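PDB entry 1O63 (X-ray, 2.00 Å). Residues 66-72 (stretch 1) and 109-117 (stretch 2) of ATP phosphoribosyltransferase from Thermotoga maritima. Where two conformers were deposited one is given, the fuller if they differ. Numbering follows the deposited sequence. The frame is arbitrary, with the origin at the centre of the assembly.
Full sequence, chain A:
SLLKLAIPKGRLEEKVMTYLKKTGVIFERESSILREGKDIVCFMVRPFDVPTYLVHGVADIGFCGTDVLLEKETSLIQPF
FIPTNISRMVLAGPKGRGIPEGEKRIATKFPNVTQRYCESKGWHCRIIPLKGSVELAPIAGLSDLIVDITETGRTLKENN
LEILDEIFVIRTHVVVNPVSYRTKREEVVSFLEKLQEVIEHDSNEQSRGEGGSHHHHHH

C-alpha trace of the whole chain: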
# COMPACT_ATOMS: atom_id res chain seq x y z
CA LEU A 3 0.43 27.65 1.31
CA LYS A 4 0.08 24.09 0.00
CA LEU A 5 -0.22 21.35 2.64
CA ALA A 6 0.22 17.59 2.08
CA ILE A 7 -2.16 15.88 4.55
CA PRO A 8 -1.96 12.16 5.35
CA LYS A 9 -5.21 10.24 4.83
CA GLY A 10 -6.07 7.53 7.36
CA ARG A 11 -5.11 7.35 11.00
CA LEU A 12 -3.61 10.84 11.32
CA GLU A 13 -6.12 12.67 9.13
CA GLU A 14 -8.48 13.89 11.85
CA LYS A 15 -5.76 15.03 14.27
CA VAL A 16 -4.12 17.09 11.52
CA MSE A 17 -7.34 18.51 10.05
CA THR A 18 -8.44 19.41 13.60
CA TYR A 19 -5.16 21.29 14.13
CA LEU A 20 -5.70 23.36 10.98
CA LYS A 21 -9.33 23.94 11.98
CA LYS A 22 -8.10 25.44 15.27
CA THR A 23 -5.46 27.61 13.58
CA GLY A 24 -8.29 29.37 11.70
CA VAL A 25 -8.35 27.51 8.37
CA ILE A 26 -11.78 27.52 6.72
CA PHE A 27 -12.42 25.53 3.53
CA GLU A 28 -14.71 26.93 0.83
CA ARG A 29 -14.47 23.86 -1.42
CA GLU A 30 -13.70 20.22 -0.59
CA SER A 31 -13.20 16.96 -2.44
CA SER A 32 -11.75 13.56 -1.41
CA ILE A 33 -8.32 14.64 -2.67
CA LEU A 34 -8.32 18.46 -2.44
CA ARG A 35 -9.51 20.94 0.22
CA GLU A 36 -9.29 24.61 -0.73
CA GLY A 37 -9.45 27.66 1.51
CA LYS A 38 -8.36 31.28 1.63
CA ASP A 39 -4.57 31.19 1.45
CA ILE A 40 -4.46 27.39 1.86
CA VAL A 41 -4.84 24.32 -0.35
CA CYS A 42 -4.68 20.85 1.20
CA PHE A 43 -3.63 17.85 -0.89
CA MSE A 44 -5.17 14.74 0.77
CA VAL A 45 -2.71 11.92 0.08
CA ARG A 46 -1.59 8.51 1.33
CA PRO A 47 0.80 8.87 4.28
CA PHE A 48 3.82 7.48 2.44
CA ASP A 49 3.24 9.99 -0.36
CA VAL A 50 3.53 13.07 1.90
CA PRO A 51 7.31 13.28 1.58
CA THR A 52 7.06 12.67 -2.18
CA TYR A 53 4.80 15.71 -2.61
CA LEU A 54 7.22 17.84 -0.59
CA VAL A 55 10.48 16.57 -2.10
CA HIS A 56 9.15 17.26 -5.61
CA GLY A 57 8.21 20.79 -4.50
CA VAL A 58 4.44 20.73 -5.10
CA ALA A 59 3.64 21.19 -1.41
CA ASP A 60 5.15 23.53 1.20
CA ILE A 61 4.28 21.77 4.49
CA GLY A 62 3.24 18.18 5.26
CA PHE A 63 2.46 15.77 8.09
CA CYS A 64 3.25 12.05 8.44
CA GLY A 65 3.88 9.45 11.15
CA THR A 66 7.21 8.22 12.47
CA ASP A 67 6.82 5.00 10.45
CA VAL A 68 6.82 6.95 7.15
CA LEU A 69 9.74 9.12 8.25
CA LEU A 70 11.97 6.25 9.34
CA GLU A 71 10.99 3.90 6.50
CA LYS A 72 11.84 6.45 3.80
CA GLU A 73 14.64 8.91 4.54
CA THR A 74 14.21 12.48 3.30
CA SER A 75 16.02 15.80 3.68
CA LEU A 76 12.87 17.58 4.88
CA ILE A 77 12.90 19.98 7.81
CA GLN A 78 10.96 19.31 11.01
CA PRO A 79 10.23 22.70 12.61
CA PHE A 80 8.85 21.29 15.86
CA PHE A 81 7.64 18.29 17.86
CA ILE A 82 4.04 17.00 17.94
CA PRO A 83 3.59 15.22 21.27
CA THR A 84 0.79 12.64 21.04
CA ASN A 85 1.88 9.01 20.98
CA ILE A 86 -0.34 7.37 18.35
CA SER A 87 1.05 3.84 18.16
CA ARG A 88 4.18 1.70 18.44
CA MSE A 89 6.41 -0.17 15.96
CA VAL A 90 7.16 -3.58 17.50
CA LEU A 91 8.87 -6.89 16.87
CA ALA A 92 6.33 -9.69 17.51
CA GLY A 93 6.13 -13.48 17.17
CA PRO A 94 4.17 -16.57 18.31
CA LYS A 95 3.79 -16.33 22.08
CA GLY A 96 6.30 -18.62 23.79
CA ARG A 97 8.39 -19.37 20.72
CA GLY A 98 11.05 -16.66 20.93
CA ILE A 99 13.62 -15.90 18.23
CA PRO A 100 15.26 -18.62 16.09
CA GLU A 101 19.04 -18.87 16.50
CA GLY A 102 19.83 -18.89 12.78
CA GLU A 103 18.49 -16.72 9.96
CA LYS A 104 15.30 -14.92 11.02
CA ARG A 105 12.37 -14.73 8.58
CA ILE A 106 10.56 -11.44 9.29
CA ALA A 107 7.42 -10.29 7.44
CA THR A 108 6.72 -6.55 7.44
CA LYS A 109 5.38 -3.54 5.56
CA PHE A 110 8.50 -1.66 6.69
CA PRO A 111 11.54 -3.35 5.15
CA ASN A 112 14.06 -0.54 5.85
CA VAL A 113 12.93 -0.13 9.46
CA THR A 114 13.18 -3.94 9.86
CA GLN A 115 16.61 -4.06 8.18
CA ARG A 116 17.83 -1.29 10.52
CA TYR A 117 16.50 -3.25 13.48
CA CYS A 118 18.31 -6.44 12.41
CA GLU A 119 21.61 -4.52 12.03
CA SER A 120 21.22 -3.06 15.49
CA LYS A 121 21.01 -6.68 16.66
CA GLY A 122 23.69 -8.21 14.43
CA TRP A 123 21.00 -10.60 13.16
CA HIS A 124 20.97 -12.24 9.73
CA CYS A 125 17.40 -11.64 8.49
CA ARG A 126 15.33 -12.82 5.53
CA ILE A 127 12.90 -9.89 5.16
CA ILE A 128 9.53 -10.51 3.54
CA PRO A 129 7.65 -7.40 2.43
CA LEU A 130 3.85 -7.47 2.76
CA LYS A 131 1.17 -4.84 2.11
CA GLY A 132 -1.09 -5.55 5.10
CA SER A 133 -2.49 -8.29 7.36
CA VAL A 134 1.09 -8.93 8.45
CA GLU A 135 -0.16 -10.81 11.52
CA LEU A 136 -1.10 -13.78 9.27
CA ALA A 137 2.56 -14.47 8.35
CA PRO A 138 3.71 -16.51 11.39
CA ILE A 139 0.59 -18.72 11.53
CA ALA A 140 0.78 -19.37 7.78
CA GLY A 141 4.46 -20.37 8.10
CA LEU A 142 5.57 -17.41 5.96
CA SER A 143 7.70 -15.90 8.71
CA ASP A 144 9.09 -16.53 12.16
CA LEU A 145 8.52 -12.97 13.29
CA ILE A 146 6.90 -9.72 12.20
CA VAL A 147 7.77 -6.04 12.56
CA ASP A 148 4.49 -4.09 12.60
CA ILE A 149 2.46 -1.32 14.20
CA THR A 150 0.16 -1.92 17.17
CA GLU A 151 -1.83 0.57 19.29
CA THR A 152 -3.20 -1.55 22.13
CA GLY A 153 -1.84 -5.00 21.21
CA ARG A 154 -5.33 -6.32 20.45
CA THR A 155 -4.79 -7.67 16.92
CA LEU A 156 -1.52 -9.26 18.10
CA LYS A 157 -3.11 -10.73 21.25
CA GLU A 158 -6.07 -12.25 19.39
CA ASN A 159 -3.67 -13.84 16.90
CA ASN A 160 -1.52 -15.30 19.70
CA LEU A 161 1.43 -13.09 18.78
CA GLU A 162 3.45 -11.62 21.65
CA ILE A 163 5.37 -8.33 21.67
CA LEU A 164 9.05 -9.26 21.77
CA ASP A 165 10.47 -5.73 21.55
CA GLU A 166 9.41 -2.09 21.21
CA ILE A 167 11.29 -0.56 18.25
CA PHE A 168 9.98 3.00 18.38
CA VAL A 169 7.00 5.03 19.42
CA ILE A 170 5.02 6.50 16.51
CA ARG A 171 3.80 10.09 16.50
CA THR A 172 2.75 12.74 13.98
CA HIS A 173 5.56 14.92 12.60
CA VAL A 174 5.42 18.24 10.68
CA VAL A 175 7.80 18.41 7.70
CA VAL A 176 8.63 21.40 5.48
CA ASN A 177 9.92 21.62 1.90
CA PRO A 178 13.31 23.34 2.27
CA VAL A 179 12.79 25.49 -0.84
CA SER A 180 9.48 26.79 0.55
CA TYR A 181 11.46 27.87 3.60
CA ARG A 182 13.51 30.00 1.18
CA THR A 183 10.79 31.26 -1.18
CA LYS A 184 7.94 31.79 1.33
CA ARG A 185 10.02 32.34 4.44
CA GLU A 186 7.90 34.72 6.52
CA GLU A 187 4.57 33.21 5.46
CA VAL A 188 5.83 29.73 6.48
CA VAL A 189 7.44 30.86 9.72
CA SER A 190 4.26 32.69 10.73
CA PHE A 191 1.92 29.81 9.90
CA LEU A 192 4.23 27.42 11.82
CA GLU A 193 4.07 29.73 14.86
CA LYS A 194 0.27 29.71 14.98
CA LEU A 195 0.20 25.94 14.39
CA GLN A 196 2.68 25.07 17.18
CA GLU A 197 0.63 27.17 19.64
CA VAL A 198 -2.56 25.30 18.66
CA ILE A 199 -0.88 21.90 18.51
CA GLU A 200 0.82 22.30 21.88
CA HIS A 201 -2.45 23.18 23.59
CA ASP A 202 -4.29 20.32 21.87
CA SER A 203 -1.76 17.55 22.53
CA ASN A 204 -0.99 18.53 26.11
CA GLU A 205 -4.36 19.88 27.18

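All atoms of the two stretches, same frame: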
# COMPACT_ATOMS: atom_id res chain seq x y z
N THR A 66 5.81 8.62 12.33
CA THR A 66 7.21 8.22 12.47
C THR A 66 7.55 7.05 11.57
O THR A 66 8.68 6.95 11.08
CB THR A 66 7.53 7.86 13.94
OG1 THR A 66 6.91 8.82 14.81
CG2 THR A 66 9.03 7.88 14.17
N ASP A 67 6.62 6.16 11.33
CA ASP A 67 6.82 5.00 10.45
C ASP A 67 7.23 5.47 9.06
O ASP A 67 8.23 4.99 8.53
CB ASP A 67 5.56 4.13 10.41
CG ASP A 67 4.29 4.89 10.15
OD1 ASP A 67 3.43 4.38 9.39
OD2 ASP A 67 4.10 6.02 10.66
N VAL A 68 6.49 6.41 8.48
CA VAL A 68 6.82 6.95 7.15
C VAL A 68 8.22 7.54 7.17
O VAL A 68 9.05 7.27 6.31
CB VAL A 68 5.80 8.00 6.71
CG1 VAL A 68 6.20 8.74 5.43
CG2 VAL A 68 4.41 7.37 6.52
N LEU A 69 8.48 8.42 8.15
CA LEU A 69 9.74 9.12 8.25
C LEU A 69 10.94 8.21 8.34
O LEU A 69 11.99 8.49 7.74
CB LEU A 69 9.73 10.08 9.46
CG LEU A 69 9.86 11.57 9.13
CD1 LEU A 69 8.93 11.95 8.00
CD2 LEU A 69 9.59 12.45 10.35
N LEU A 70 10.82 7.15 9.16
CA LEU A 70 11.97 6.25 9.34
C LEU A 70 12.05 5.24 8.21
O LEU A 70 13.12 4.69 7.98
CB LEU A 70 11.94 5.57 10.69
CG LEU A 70 12.73 6.08 11.86
CD1 LEU A 70 13.42 7.42 11.67
CD2 LEU A 70 11.88 6.10 13.13
N GLU A 71 10.92 4.90 7.57
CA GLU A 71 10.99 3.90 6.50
C GLU A 71 11.59 4.47 5.22
O GLU A 71 12.18 3.75 4.43
CB GLU A 71 9.59 3.31 6.23
CG GLU A 71 9.56 2.31 5.11
CD GLU A 71 10.41 1.08 5.39
OE1 GLU A 71 10.83 0.40 4.46
OE2 GLU A 71 10.68 0.80 6.59
N LYS A 72 11.43 5.75 5.02
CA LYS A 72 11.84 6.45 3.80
C LYS A 72 12.58 7.72 4.19
O LYS A 72 11.94 8.70 4.62
CB LYS A 72 10.54 6.77 3.04
CG LYS A 72 10.59 7.77 1.92
CD LYS A 72 9.20 7.91 1.28
CE LYS A 72 9.25 8.83 0.06
NZ LYS A 72 7.94 8.82 -0.65
N LYS A 109 5.64 -4.58 6.53
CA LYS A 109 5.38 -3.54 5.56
C LYS A 109 6.52 -2.51 5.56
O LYS A 109 6.54 -1.57 4.74
CB LYS A 109 4.10 -2.75 5.89
CG LYS A 109 2.86 -3.61 6.04
CD LYS A 109 1.60 -2.78 5.92
CE LYS A 109 1.23 -2.16 7.23
NZ LYS A 109 -0.17 -1.63 7.25
N PHE A 110 7.39 -2.62 6.56
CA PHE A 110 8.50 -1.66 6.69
C PHE A 110 9.86 -2.32 6.58
O PHE A 110 10.56 -2.54 7.57
CB PHE A 110 8.36 -0.97 8.07
CG PHE A 110 6.91 -0.53 8.31
CD1 PHE A 110 6.08 -1.31 9.06
CD2 PHE A 110 6.44 0.66 7.78
CE1 PHE A 110 4.77 -0.93 9.32
CE2 PHE A 110 5.14 1.07 8.03
CZ PHE A 110 4.29 0.26 8.75
N PRO A 111 10.29 -2.67 5.35
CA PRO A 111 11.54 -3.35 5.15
C PRO A 111 12.77 -2.57 5.55
O PRO A 111 13.69 -3.21 6.10
CB PRO A 111 11.54 -3.75 3.67
CG PRO A 111 10.56 -2.82 3.03
CD PRO A 111 9.56 -2.47 4.09
N ASN A 112 12.86 -1.25 5.43
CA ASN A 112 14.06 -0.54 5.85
C ASN A 112 14.15 -0.46 7.37
O ASN A 112 15.21 -0.63 7.95
CB ASN A 112 14.14 0.86 5.23
CG ASN A 112 14.24 0.80 3.71
OD1 ASN A 112 14.84 -0.12 3.17
ND2 ASN A 112 13.59 1.75 3.03
N VAL A 113 13.01 -0.10 8.00
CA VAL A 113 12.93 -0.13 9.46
C VAL A 113 13.38 -1.50 9.98
O VAL A 113 14.17 -1.60 10.90
CB VAL A 113 11.48 0.13 9.91
CG1 VAL A 113 11.22 -0.39 11.31
CG2 VAL A 113 11.21 1.64 9.82
N THR A 114 12.84 -2.58 9.40
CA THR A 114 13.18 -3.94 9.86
C THR A 114 14.66 -4.22 9.61
O THR A 114 15.37 -4.71 10.51
CB THR A 114 12.34 -5.06 9.29
OG1 THR A 114 12.96 -6.34 9.63
CG2 THR A 114 12.25 -5.05 7.78
N GLN A 115 15.18 -3.83 8.45
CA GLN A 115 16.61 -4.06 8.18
C GLN A 115 17.46 -3.31 9.20
O GLN A 115 18.43 -3.86 9.73
CB GLN A 115 16.96 -3.64 6.76
CG GLN A 115 18.47 -3.55 6.49
CD GLN A 115 19.10 -4.92 6.44
OE1 GLN A 115 18.40 -5.92 6.23
NE2 GLN A 115 20.41 -5.01 6.63
N ARG A 116 17.08 -2.06 9.52
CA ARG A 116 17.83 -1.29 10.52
C ARG A 116 17.80 -1.97 11.88
O ARG A 116 18.77 -1.93 12.65
CB ARG A 116 17.26 0.13 10.62
CG ARG A 116 18.12 1.14 11.33
CD ARG A 116 17.56 2.56 11.21
NE ARG A 116 17.50 2.95 9.82
CZ ARG A 116 16.41 3.21 9.10
NH1 ARG A 116 15.21 3.18 9.68
NH2 ARG A 116 16.56 3.53 7.82
N TYR A 117 16.65 -2.54 12.23
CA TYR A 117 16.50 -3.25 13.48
C TYR A 117 17.43 -4.45 13.51
O TYR A 117 18.32 -4.53 14.39
CB TYR A 117 15.03 -3.62 13.74
CG TYR A 117 14.85 -4.35 15.06
CD1 TYR A 117 14.68 -5.72 15.09
CD2 TYR A 117 14.95 -3.65 16.26
CE1 TYR A 117 14.57 -6.39 16.30
CE2 TYR A 117 14.82 -4.30 17.47
CZ TYR A 117 14.62 -5.67 17.48
OH TYR A 117 14.49 -6.34 18.68

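Two helices, 66-71 and 111-117, pack at a steep angle, with the C-terminal end of the first near the N-terminal end of the second; their axes approach to 9.0 Å at 70°, and the nearest CA atoms are those of Glu71 and Val113, 5.4 Å apart. Thr66 lies out of reach. The CA-CB bond of Asp67 points toward stretch 2, and Asp67 CB lies 3.9 Å from Phe110 CE2, an apolar contact through its methylene. The CA-CB bond of Val68 points away and Leu69 is out of reach, leaving Leu70 as the next contact: Leu70 CB packs 4.1 Å from Val113 CG2, while Leu70 O, near the helix end and without an amide partner within the stretch, accepts a hydrogen bond from Arg116 NH1 (3.1 Å) at the edge of the guanidinium, near its plane. Glu71 is the centre of the contact. Its chi1 is t and chi2 p, which brings the carboxylate to the start of helix 111-117, where backbone amides are not yet used by the helix. Glu71 OE1 accepts from Asn112 N at 2.8 Å and Glu71 OE2 from Val113 N at 2.9 Å, both nearly linear. Asn112 ND2 donates to Glu71 O at 2.8 Å, an almost straight bond that ties the Glu71 backbone to the same residue whose amide its side chain binds. Lys72 leaves helical geometry, and its CA-CB bond points away.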